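Local coordinates for gamma-hexachlorocyclohexane dehydrochlorinase (PDB 5KVB), which dehydrochlorinates hexachlorocyclohexane, probably converting the gamma isomer (lindane) by two successive 1,2-anti eliminations, through pentachlorocyclohexene, to a tetrachlorocyclohexadiene, at the interface of chains A and B. Numbering follows the deposited sequence. Chains: chain A/B, Gamma-hexachlorocyclohexane dehydrochlorinase.

The interface of chains A and B. Residues chain A 25, 28-29, 33, 38, 79-82; chain B 84, 86, 98, 100, 119.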
loop_
_atom_site.group_PDB
_atom_site.type_symbol
_atom_site.label_atom_id
_atom_site.label_comp_id
_atom_site.label_asym_id
_atom_site.label_seq_id
_atom_site.Cartn_x
_atom_site.Cartn_y
_atom_site.Cartn_z
ATOM N N SER A 25 -2.870 6.909 -8.179
ATOM C CA SER A 25 -3.619 5.660 -8.168
ATOM C C SER A 25 -4.368 5.440 -9.487
ATOM O O SER A 25 -4.456 4.294 -9.950
ATOM C CB SER A 25 -4.579 5.627 -6.983
ATOM O OG SER A 25 -3.837 5.430 -5.781
ATOM N N LEU A 28 -2.164 3.681 -12.024
ATOM C CA LEU A 28 -2.027 2.243 -11.788
ATOM C C LEU A 28 -3.311 1.492 -12.147
ATOM O O LEU A 28 -3.271 0.465 -12.832
ATOM C CB LEU A 28 -1.644 1.967 -10.329
ATOM C CG LEU A 28 -0.153 2.037 -9.973
ATOM C CD1 LEU A 28 0.397 3.446 -10.104
ATOM C CD2 LEU A 28 0.118 1.493 -8.578
ATOM N N ILE A 29 -4.447 2.001 -11.682
ATOM C CA ILE A 29 -5.742 1.368 -11.953
ATOM C C ILE A 29 -6.062 1.382 -13.458
ATOM O O ILE A 29 -6.519 0.383 -14.021
ATOM C CB ILE A 29 -6.873 2.074 -11.153
ATOM C CG1 ILE A 29 -6.683 1.872 -9.642
ATOM C CG2 ILE A 29 -8.256 1.550 -11.550
ATOM C CD1 ILE A 29 -7.444 2.885 -8.792
ATOM N N LYS A 33 -6.612 -2.208 -15.176
ATOM C CA LYS A 33 -7.994 -2.524 -15.537
ATOM C C LYS A 33 -8.230 -2.238 -17.020
ATOM O O LYS A 33 -9.320 -2.488 -17.540
ATOM C CB LYS A 33 -8.986 -1.721 -14.667
ATOM C CG LYS A 33 -9.267 -2.290 -13.262
ATOM C CD LYS A 33 -8.014 -2.484 -12.421
ATOM C CE LYS A 33 -8.364 -2.851 -10.982
ATOM N NZ LYS A 33 -7.144 -3.318 -10.257
ATOM N N ARG A 38 -9.967 6.580 -17.771
ATOM C CA ARG A 38 -9.286 6.923 -16.528
ATOM C C ARG A 38 -7.819 7.245 -16.802
ATOM O O ARG A 38 -7.297 8.245 -16.307
ATOM C CB ARG A 38 -9.402 5.784 -15.504
ATOM C CG ARG A 38 -8.685 6.081 -14.176
ATOM C CD ARG A 38 -8.710 4.899 -13.187
ATOM N NE ARG A 38 -10.067 4.435 -12.892
ATOM C CZ ARG A 38 -10.807 4.855 -11.874
ATOM N NH1 ARG A 38 -10.341 5.750 -11.014
ATOM N NH2 ARG A 38 -12.032 4.364 -11.699
ATOM N N ILE A 79 -1.157 -6.925 -12.187
ATOM C CA ILE A 79 -1.682 -6.067 -11.130
ATOM C C ILE A 79 -0.509 -5.301 -10.528
ATOM O O ILE A 79 0.557 -5.864 -10.290
ATOM C CB ILE A 79 -2.445 -6.901 -10.051
ATOM C CG1 ILE A 79 -2.986 -6.019 -8.927
ATOM C CG2 ILE A 79 -1.569 -8.006 -9.462
ATOM C CD1 ILE A 79 -4.004 -4.955 -9.362
ATOM N N HIS A 80 -0.703 -3.995 -10.323
ATOM C CA HIS A 80 0.313 -3.128 -9.717
ATOM C C HIS A 80 -0.161 -2.623 -8.372
ATOM O O HIS A 80 -1.161 -1.906 -8.300
ATOM C CB HIS A 80 0.616 -1.907 -10.599
ATOM C CG HIS A 80 1.335 -2.221 -11.874
ATOM N ND1 HIS A 80 0.713 -2.808 -12.956
ATOM C CD2 HIS A 80 2.614 -1.982 -12.256
ATOM C CE1 HIS A 80 1.588 -2.944 -13.940
ATOM N NE2 HIS A 80 2.746 -2.444 -13.542
ATOM N N TYR A 81 0.572 -2.973 -7.328
ATOM C CA TYR A 81 0.293 -2.505 -5.973
ATOM C C TYR A 81 1.199 -1.318 -5.628
ATOM O O TYR A 81 2.414 -1.482 -5.485
ATOM C CB TYR A 81 0.492 -3.641 -4.959
ATOM C CG TYR A 81 -0.389 -4.862 -5.190
ATOM C CD1 TYR A 81 -1.734 -4.845 -4.840
ATOM C CD2 TYR A 81 0.133 -6.030 -5.739
ATOM C CE1 TYR A 81 -2.553 -5.957 -5.043
ATOM C CE2 TYR A 81 -0.672 -7.140 -5.951
ATOM C CZ TYR A 81 -2.008 -7.101 -5.595
ATOM O OH TYR A 81 -2.823 -8.199 -5.788
ATOM N N GLY A 82 0.611 -0.129 -5.492
ATOM C CA GLY A 82 1.390 1.068 -5.188
ATOM C C GLY A 82 1.443 1.335 -3.696
ATOM O O GLY A 82 0.410 1.303 -3.017
ATOM N N ASN B 84 -3.961 1.261 -3.302
ATOM C CA ASN B 84 -4.676 1.907 -4.407
ATOM C C ASN B 84 -6.151 2.214 -4.102
ATOM O O ASN B 84 -6.972 2.221 -5.006
ATOM C CB ASN B 84 -4.633 1.049 -5.696
ATOM C CG ASN B 84 -3.230 0.546 -6.065
ATOM O OD1 ASN B 84 -2.205 1.087 -5.657
ATOM N ND2 ASN B 84 -3.204 -0.504 -6.882
ATOM N N ARG B 86 -9.300 4.036 -4.000
ATOM C CA ARG B 86 -9.733 5.188 -4.773
ATOM C C ARG B 86 -11.217 5.447 -4.513
ATOM O O ARG B 86 -12.052 4.553 -4.716
ATOM C CB ARG B 86 -9.460 4.939 -6.260
ATOM C CG ARG B 86 -9.893 6.040 -7.207
ATOM C CD ARG B 86 -9.144 7.336 -6.966
ATOM N NE ARG B 86 -9.223 8.224 -8.125
ATOM C CZ ARG B 86 -10.102 9.211 -8.270
ATOM N NH1 ARG B 86 -11.005 9.462 -7.324
ATOM N NH2 ARG B 86 -10.071 9.968 -9.362
ATOM N N ILE B 98 -12.919 1.606 -4.650
ATOM C CA ILE B 98 -12.296 0.435 -5.252
ATOM C C ILE B 98 -10.885 0.334 -4.667
ATOM O O ILE B 98 -10.224 1.350 -4.450
ATOM C CB ILE B 98 -12.248 0.511 -6.807
ATOM C CG1 ILE B 98 -11.459 1.739 -7.285
ATOM C CG2 ILE B 98 -13.671 0.492 -7.388
ATOM C CD1 ILE B 98 -11.316 1.847 -8.805
ATOM N N ASP B 100 -7.222 -2.485 -4.327
ATOM C CA ASP B 100 -6.518 -3.698 -4.744
ATOM C C ASP B 100 -5.842 -4.311 -3.544
ATOM O O ASP B 100 -5.067 -3.647 -2.851
ATOM C CB ASP B 100 -5.506 -3.377 -5.843
ATOM C CG ASP B 100 -6.174 -2.792 -7.073
ATOM O OD1 ASP B 100 -7.159 -3.396 -7.536
ATOM O OD2 ASP B 100 -5.753 -1.717 -7.542
ATOM N N VAL B 119 -9.881 -7.726 -5.779
ATOM C CA VAL B 119 -10.398 -6.374 -5.889
ATOM C C VAL B 119 -11.568 -6.225 -4.931
ATOM O O VAL B 119 -12.489 -7.041 -4.939
ATOM C CB VAL B 119 -10.833 -6.051 -7.328
ATOM C CG1 VAL B 119 -11.637 -4.759 -7.375
ATOM C CG2 VAL B 119 -9.605 -5.963 -8.236
HETATM O O HOH W 1 -5.052 -1.519 -10.288
HETATM O O HOH W 2 -1.581 3.742 -5.147
HETATM O O HOH W 3 -1.709 2.718 -2.197
#
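The side-chain amide nitrogen ND2 of B:Asn84 makes two hydrogen bonds, one to each chain: it donates one of 2.9 Å to the backbone O of A:His80, the likely proton acceptor of the active site, and a nearly straight one (172° at H) to the anti lone pair of B:Asp100 OD2. Both acceptors lie in the amide plane, which fixes its rotation about chi2 (-22°). B:Asn84 OD1 accepts a hydrogen bond from A:Gly82 N on a lone pair at 3.1 Å and also meets water 2, which passes on to A:Ser25 OG. B:Asn84 thus reads the backbone of strand 77-89 of chain A from both ends of its amide, and an alanine here would probably loosen that strand's hold on chain B and leave B:Asp100 less firmly oriented. Tip to tip with that carboxylate comes A:Lys33, whose chain bends at chi2 (56°) before its NZ forms a salt bridge of 2.7 Å with B:Asp100 OD1, approached from above the carboxylate plane. Water 1 joins NZ to OD2, and the ammonium would be likely to keep the acid ionised. A:Ile79 CD1 packs 3.8 Å from the carboxylate carbon CG, while A:Tyr81 turns its ring edge to the B:Asp100 backbone. Beside this polar cluster, at this interface of a probable homotrimer, close to the active site, A:Ile29 CD1 rests against B:Arg86 CB (3.8 Å) and B:Ile98 CD1, its side chain crossing that of B:Arg86 at about a right angle.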